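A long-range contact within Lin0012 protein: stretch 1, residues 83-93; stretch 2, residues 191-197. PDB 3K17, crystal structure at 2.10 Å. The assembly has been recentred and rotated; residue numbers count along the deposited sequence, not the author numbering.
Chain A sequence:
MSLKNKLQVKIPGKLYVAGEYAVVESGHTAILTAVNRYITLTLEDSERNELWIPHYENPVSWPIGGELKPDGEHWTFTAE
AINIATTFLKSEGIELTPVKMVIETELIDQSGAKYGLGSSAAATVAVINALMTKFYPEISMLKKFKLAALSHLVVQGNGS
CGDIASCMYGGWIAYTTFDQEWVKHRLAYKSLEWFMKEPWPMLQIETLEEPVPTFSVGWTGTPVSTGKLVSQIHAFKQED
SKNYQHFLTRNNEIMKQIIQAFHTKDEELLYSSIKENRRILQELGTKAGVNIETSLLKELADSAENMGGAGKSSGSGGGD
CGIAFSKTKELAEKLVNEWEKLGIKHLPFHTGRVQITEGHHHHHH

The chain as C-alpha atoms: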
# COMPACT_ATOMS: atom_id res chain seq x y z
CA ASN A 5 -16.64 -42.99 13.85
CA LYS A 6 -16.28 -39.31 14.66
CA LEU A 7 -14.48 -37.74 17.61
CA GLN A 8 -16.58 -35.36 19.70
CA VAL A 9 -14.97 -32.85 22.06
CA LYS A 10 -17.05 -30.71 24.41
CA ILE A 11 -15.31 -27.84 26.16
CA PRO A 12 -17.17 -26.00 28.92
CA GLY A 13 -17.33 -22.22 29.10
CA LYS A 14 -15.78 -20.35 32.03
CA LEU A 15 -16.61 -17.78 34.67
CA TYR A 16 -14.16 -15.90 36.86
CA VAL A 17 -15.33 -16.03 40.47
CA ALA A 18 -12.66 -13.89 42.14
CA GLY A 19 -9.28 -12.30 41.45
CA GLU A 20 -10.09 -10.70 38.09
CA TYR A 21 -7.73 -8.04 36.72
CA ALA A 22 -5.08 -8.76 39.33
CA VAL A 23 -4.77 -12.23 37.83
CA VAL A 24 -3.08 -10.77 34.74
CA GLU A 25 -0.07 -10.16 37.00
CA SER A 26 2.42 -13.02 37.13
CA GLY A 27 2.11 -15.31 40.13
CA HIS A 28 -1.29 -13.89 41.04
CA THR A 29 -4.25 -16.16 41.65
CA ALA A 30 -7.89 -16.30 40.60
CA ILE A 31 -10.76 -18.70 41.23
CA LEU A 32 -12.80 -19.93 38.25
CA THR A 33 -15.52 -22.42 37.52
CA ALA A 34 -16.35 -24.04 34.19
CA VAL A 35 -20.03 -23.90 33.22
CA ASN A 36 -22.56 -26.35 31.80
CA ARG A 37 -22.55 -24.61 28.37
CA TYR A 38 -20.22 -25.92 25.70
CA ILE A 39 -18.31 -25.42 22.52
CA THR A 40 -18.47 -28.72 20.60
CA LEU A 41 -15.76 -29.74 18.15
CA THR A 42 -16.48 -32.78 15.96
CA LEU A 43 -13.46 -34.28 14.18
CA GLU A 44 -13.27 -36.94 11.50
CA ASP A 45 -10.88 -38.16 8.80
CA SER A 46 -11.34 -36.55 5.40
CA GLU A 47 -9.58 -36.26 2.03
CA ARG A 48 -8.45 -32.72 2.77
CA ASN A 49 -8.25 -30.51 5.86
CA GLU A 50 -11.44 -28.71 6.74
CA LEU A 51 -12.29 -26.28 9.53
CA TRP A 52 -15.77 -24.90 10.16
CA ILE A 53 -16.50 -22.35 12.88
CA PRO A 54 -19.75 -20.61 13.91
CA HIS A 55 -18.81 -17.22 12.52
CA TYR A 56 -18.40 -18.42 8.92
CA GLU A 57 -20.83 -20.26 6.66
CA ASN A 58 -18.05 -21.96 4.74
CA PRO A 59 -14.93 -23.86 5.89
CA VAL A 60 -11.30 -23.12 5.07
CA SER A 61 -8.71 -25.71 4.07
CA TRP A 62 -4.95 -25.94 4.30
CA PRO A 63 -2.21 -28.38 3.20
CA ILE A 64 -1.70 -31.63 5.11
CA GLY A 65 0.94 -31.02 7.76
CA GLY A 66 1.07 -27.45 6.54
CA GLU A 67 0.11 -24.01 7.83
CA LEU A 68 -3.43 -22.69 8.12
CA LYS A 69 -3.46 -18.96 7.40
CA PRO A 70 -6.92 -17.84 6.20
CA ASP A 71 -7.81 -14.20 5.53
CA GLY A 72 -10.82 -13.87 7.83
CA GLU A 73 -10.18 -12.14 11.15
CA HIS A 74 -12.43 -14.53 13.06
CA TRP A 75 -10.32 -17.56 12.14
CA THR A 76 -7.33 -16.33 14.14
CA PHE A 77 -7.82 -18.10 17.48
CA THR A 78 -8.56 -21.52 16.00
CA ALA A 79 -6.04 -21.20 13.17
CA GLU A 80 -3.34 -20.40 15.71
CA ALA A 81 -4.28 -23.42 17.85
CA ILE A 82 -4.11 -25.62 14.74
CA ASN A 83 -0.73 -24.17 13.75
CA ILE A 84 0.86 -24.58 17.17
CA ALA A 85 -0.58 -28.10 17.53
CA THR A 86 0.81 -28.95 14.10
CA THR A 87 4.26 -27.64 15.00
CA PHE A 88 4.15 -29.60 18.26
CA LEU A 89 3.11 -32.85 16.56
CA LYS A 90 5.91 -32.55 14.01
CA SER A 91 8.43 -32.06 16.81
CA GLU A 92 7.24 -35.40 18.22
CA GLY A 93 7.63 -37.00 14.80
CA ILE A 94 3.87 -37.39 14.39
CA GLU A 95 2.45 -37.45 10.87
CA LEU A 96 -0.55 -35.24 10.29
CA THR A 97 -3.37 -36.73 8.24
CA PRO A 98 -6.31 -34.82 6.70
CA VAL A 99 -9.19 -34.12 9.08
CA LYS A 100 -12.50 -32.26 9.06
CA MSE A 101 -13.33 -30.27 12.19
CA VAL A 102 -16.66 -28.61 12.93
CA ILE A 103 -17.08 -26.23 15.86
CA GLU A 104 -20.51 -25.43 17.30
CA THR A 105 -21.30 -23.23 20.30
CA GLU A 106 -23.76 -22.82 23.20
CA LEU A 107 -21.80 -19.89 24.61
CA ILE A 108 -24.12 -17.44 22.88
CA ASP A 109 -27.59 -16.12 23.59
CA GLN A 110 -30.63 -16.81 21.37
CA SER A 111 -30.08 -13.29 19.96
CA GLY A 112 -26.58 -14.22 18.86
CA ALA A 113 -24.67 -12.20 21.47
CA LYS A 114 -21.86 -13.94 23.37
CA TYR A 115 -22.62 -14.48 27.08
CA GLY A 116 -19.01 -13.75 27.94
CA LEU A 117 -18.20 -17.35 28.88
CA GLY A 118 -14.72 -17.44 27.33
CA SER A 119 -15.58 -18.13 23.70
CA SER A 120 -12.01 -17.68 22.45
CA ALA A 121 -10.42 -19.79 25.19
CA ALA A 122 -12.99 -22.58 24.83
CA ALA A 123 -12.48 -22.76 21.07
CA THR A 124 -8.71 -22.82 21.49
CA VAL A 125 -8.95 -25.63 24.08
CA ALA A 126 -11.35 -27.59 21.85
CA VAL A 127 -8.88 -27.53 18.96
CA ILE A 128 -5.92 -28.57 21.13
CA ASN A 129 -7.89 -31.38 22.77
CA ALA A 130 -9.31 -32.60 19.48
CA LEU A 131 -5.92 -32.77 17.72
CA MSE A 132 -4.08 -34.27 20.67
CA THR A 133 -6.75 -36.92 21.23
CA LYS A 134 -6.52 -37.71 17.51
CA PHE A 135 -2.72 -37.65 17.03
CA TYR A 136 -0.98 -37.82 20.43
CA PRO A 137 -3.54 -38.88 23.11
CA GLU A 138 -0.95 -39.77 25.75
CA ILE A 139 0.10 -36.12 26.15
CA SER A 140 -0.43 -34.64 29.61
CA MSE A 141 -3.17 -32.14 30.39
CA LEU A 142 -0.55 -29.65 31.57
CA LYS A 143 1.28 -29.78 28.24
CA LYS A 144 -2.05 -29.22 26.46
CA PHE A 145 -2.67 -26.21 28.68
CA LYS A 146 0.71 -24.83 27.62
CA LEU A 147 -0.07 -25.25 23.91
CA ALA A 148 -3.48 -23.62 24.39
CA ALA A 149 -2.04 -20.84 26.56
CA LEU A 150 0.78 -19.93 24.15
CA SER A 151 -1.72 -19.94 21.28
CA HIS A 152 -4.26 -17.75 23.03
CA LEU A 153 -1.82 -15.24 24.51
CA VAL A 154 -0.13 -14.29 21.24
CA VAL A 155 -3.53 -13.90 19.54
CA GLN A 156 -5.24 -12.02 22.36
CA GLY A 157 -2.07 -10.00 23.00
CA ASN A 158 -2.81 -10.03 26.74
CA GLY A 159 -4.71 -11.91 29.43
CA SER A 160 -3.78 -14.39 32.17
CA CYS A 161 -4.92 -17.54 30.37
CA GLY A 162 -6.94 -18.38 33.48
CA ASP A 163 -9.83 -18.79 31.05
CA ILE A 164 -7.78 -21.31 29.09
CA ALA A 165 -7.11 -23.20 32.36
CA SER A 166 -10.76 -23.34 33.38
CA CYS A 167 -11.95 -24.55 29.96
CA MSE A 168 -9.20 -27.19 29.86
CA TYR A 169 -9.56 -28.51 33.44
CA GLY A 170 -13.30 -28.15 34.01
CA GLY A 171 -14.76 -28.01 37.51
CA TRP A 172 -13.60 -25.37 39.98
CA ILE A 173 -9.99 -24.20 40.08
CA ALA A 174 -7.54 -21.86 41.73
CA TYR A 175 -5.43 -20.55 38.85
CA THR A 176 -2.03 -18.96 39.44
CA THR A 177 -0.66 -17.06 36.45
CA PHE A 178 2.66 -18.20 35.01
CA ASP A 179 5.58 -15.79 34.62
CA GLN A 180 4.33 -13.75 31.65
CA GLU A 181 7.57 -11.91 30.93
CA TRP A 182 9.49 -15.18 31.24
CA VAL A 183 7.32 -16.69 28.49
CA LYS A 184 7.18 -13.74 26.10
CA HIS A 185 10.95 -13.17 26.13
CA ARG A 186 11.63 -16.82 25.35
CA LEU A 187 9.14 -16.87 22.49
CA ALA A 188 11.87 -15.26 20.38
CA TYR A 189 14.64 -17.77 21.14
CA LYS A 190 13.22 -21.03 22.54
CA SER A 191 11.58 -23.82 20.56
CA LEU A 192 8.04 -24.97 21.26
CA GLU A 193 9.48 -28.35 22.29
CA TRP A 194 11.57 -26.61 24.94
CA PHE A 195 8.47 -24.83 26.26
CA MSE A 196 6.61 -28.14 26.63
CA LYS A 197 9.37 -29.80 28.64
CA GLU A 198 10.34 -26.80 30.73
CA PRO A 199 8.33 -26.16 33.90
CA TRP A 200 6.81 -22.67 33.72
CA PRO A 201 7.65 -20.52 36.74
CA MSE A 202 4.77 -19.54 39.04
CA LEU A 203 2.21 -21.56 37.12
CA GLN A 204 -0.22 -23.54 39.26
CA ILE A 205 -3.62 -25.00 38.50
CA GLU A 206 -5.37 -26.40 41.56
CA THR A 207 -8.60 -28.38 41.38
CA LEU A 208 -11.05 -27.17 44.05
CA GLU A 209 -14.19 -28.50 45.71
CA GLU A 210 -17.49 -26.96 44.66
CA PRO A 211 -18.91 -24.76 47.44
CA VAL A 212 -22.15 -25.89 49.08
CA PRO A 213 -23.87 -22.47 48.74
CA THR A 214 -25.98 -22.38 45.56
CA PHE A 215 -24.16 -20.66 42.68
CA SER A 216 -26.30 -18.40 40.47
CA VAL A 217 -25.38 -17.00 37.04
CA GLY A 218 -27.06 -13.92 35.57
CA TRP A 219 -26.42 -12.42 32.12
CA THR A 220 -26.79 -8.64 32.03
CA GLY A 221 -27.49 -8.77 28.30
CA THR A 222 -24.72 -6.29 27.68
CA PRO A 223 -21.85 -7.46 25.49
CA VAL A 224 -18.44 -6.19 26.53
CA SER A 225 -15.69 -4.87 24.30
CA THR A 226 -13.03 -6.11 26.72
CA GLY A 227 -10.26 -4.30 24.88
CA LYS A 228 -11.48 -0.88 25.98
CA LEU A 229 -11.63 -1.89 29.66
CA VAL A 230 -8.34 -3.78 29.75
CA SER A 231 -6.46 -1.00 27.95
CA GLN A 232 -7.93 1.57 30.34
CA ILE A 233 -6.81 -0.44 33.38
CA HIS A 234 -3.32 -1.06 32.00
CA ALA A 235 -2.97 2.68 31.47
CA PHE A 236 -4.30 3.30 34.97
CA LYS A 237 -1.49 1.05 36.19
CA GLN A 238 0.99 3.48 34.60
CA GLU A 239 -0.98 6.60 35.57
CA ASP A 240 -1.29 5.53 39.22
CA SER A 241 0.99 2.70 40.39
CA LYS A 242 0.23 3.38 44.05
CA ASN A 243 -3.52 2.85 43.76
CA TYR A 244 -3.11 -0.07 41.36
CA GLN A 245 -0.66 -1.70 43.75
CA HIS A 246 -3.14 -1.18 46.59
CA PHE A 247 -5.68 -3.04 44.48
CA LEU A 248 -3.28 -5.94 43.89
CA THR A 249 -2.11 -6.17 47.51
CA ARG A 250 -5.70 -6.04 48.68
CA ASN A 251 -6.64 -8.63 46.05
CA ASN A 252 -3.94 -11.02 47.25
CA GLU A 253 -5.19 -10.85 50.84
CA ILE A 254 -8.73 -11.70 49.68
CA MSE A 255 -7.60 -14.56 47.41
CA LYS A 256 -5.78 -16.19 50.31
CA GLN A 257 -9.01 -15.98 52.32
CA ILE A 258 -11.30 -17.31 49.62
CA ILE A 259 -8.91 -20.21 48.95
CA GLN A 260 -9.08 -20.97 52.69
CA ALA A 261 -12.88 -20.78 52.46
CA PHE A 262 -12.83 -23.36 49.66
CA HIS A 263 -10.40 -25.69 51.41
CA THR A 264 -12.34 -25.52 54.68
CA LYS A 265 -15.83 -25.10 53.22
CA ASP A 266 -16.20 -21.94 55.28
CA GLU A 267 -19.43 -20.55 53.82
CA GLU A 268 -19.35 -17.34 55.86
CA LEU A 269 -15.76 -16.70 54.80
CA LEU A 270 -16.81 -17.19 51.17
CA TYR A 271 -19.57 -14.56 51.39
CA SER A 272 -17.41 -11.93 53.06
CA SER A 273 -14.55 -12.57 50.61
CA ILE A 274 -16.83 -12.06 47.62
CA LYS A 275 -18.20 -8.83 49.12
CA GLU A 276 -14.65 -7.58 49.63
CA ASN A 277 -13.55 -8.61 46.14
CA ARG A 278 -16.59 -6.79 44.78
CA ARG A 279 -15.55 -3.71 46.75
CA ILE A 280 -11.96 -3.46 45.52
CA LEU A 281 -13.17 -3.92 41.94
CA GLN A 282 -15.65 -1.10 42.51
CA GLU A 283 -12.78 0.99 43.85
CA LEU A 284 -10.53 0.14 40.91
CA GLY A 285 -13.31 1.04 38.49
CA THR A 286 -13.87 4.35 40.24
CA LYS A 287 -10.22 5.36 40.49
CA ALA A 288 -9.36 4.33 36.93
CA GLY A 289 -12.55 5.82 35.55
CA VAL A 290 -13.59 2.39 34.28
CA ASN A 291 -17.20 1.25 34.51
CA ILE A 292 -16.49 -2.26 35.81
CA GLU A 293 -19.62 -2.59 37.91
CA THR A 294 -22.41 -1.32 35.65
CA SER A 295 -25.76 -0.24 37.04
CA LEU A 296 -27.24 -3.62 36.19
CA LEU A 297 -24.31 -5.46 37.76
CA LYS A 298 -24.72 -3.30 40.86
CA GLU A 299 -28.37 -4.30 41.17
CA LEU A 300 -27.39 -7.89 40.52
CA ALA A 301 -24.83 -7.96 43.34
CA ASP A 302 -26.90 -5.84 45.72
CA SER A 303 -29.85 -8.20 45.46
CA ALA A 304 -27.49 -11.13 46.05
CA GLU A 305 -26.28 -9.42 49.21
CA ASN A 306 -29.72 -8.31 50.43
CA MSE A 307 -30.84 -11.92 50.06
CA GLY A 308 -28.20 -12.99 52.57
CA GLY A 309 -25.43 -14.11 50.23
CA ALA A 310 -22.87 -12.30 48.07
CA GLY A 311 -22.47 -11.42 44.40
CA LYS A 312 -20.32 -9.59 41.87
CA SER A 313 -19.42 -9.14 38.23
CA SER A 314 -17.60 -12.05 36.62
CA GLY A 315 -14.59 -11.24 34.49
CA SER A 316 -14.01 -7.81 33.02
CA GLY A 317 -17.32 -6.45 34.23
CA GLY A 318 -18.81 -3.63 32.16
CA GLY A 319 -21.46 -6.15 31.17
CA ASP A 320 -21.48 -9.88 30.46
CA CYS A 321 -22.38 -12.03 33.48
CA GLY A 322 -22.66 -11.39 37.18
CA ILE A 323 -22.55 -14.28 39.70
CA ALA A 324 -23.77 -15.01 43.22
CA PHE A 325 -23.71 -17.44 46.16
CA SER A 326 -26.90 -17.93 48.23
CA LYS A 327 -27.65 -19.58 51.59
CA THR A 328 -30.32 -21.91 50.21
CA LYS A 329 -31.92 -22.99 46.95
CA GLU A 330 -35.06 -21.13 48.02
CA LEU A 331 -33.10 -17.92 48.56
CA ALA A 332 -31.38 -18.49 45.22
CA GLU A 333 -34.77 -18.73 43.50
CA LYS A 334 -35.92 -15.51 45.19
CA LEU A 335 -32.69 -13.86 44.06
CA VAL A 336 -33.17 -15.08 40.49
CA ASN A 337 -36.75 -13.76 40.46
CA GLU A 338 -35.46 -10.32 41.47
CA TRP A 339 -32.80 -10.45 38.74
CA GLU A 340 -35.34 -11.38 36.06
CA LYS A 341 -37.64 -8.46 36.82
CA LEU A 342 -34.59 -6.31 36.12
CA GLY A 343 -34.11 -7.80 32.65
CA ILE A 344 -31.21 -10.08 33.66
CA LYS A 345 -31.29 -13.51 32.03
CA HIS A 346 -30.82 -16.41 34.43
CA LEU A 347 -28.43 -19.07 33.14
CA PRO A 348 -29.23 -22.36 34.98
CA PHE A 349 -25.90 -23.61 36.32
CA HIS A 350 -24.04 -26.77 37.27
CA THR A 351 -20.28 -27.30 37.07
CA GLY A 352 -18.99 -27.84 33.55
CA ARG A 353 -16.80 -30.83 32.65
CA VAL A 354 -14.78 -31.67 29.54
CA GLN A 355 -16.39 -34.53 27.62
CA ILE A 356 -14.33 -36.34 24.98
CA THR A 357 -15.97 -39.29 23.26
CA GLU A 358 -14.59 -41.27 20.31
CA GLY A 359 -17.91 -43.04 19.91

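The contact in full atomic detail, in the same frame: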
# COMPACT_ATOMS: atom_id res chain seq x y z
N ASN A 83 -2.13 -24.35 14.15
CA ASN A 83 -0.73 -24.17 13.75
C ASN A 83 0.24 -24.60 14.85
O ASN A 83 1.22 -25.31 14.58
CB ASN A 83 -0.50 -22.70 13.36
CG ASN A 83 -1.18 -22.34 12.04
OD1 ASN A 83 -1.60 -21.19 11.82
ND2 ASN A 83 -1.29 -23.31 11.15
N ILE A 84 -0.02 -24.20 16.08
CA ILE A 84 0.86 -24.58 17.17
C ILE A 84 0.77 -26.09 17.43
O ILE A 84 1.77 -26.73 17.74
CB ILE A 84 0.54 -23.80 18.46
CG1 ILE A 84 1.66 -23.99 19.48
CG2 ILE A 84 -0.79 -24.28 19.04
CD1 ILE A 84 1.48 -23.18 20.75
N ALA A 85 -0.43 -26.66 17.30
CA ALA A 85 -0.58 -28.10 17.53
C ALA A 85 0.20 -28.86 16.45
O ALA A 85 0.86 -29.87 16.72
CB ALA A 85 -2.04 -28.49 17.49
N THR A 86 0.12 -28.35 15.23
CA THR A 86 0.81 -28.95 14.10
C THR A 86 2.32 -28.91 14.30
O THR A 86 3.01 -29.90 14.05
CB THR A 86 0.44 -28.20 12.79
OG1 THR A 86 -0.92 -28.47 12.45
CG2 THR A 86 1.36 -28.61 11.66
N THR A 87 2.84 -27.77 14.75
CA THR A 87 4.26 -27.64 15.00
C THR A 87 4.69 -28.57 16.14
O THR A 87 5.79 -29.13 16.11
CB THR A 87 4.64 -26.18 15.35
OG1 THR A 87 4.47 -25.36 14.19
CG2 THR A 87 6.09 -26.09 15.83
N PHE A 88 3.83 -28.72 17.14
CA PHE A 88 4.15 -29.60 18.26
C PHE A 88 4.19 -31.06 17.80
O PHE A 88 5.12 -31.80 18.12
CB PHE A 88 3.13 -29.47 19.39
CG PHE A 88 3.35 -30.46 20.50
CD1 PHE A 88 4.44 -30.33 21.36
CD2 PHE A 88 2.50 -31.54 20.66
CE1 PHE A 88 4.69 -31.27 22.35
CE2 PHE A 88 2.74 -32.49 21.65
CZ PHE A 88 3.84 -32.36 22.50
N LEU A 89 3.18 -31.48 17.04
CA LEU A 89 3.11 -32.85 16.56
C LEU A 89 4.31 -33.20 15.67
O LEU A 89 4.83 -34.32 15.73
CB LEU A 89 1.80 -33.09 15.80
CG LEU A 89 0.53 -33.09 16.67
CD1 LEU A 89 -0.70 -33.15 15.79
CD2 LEU A 89 0.57 -34.27 17.63
N LYS A 90 4.76 -32.26 14.86
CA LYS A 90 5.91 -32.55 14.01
C LYS A 90 7.17 -32.70 14.85
O LYS A 90 8.06 -33.47 14.50
CB LYS A 90 6.11 -31.45 12.98
CG LYS A 90 5.10 -31.47 11.84
CD LYS A 90 5.45 -30.38 10.85
CE LYS A 90 4.63 -30.47 9.59
NZ LYS A 90 5.16 -29.55 8.55
N SER A 91 7.26 -31.96 15.96
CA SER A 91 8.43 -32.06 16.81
C SER A 91 8.48 -33.43 17.47
O SER A 91 9.55 -33.91 17.82
CB SER A 91 8.43 -30.96 17.90
OG SER A 91 7.42 -31.19 18.86
N GLU A 92 7.32 -34.06 17.63
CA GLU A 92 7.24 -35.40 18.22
C GLU A 92 7.33 -36.47 17.14
O GLU A 92 7.22 -37.66 17.43
CB GLU A 92 5.94 -35.58 19.00
CG GLU A 92 5.89 -34.85 20.33
CD GLU A 92 6.95 -35.34 21.31
OE1 GLU A 92 7.12 -36.58 21.42
OE2 GLU A 92 7.60 -34.50 21.96
N GLY A 93 7.53 -36.05 15.89
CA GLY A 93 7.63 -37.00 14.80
C GLY A 93 6.30 -37.61 14.41
O GLY A 93 6.25 -38.71 13.86
N SER A 191 12.47 -23.05 21.41
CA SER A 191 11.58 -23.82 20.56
C SER A 191 10.32 -24.17 21.35
O SER A 191 10.30 -24.07 22.58
CB SER A 191 12.24 -25.11 20.08
OG SER A 191 12.24 -26.09 21.11
N LEU A 192 9.28 -24.58 20.64
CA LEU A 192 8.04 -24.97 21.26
C LEU A 192 8.29 -26.24 22.09
O LEU A 192 7.73 -26.42 23.17
CB LEU A 192 6.99 -25.25 20.18
CG LEU A 192 5.61 -25.71 20.65
CD1 LEU A 192 5.00 -24.62 21.52
CD2 LEU A 192 4.74 -26.00 19.44
N GLU A 193 9.16 -27.11 21.59
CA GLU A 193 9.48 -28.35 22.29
C GLU A 193 10.11 -28.06 23.64
O GLU A 193 9.87 -28.77 24.61
CB GLU A 193 10.44 -29.22 21.46
CG GLU A 193 10.79 -30.55 22.12
CD GLU A 193 11.71 -31.41 21.28
OE1 GLU A 193 12.73 -30.89 20.79
OE2 GLU A 193 11.41 -32.62 21.10
N TRP A 194 10.92 -27.01 23.70
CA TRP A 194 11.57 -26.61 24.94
C TRP A 194 10.53 -26.10 25.93
O TRP A 194 10.62 -26.35 27.13
CB TRP A 194 12.60 -25.50 24.66
CG TRP A 194 13.33 -25.05 25.88
CD1 TRP A 194 14.49 -25.58 26.39
CD2 TRP A 194 12.93 -24.02 26.79
NE1 TRP A 194 14.83 -24.93 27.56
CE2 TRP A 194 13.89 -23.98 27.83
CE3 TRP A 194 11.85 -23.13 26.82
CZ2 TRP A 194 13.80 -23.07 28.89
CZ3 TRP A 194 11.76 -22.23 27.88
CH2 TRP A 194 12.73 -22.21 28.90
N PHE A 195 9.53 -25.38 25.42
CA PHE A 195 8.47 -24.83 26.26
C PHE A 195 7.64 -25.94 26.90
O PHE A 195 7.20 -25.81 28.04
CB PHE A 195 7.55 -23.93 25.43
CG PHE A 195 7.96 -22.48 25.40
CD1 PHE A 195 7.93 -21.71 26.56
CD2 PHE A 195 8.35 -21.88 24.21
CE1 PHE A 195 8.26 -20.36 26.54
CE2 PHE A 195 8.68 -20.52 24.17
CZ PHE A 195 8.64 -19.75 25.33
N MSE A 196 7.42 -27.02 26.15
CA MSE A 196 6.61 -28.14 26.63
C MSE A 196 7.29 -28.94 27.73
O MSE A 196 6.63 -29.46 28.63
CB MSE A 196 6.28 -29.09 25.47
CG MSE A 196 5.38 -28.50 24.40
SE MSE A 196 3.69 -27.85 25.10
CE MSE A 196 4.15 -25.97 25.23
N LYS A 197 8.61 -29.04 27.66
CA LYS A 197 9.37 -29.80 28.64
C LYS A 197 9.83 -28.97 29.83
O LYS A 197 10.11 -29.51 30.90
CB LYS A 197 10.58 -30.45 27.98
CG LYS A 197 10.20 -31.51 26.95
CD LYS A 197 11.41 -32.20 26.37
CE LYS A 197 10.98 -33.31 25.42
NZ LYS A 197 12.13 -34.04 24.83

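Two helices, 83-91 and 192-197, meet almost at right angles: their axes cross at -86° and come no closer than 10.2 Å. A crossing this steep confines the contact to a short patch, and the two stretches together bury only 346 Å². The backbones come nearest at F88 and L192, whose CA atoms lie 6.8 Å apart, and at S91 and E193, 6.7 Å apart CA to CA. No hydrogen bond crosses the interface, so packing must account for the contact.

L192 is the centre of that packing and has the largest covered area, 93 Å². Its CA-to-CB bond points toward the first helix, and chi1 179° (t) with chi2 61° (p) carries CD2 into the space beside I84, T87 and F88. L192 CD2 lies 3.5 Å from I84 O, 3.7 Å from I84 CG1, 3.9 Å from T87 CG2 and 3.8 Å from F88 CB. I84 O already accepts from F88 N at 2.9 Å, an ordinary helical bond, so the methyl rests against a backbone oxygen that has its partner. I84 starts sideways, but its extended t,t rotamer (-168°, 176°) brings its end nearer to L192. T87 points toward the second helix, and chi1 -69° (m) places CG2 against the leucine while OG1 is hydrogen-bonded elsewhere in the structure.

The CA-to-CB bond of F88 points sideways to the second stretch. With chi1 174° (t) and chi2 71°, its ring reaches M196, a selenomethionine, where F88 CE1 and M196 CG are 3.5 Å apart. The m,m start of M196 (-66°, -56°) folds the chain back, and chi3, at 98°, lies between wells. M196 SE sits 5.1 Å from the centroid of the F88 ring and 35° off its normal, an oblique selenium-aromatic approach.

Toward the end of the first helix the contact turns polar without becoming bonded. S91 points toward the second stretch, yet its p rotamer (70°) turns S91 OG back to F88 O in a very short 2.5 Å hydrogen bond; its closest side-chain approach across the gap is S91 OG to E193 CB, 4.4 Å. E193 is extended through chi1 and chi2 (-179°, 178°), which brings its OE2 to 4.3 Å from E92 OE2. These like charges offer no attraction to each other.

Local bonds mark the start of the second helix and the end of the first. S191, at the N-cap, uses chi1 77° (p) to let S191 OG accept from W194 N at 3.0 Å and 150°. G93 closes the first helix in a Schellman motif; its positive phi, 73°, is one that glycine adopts readily.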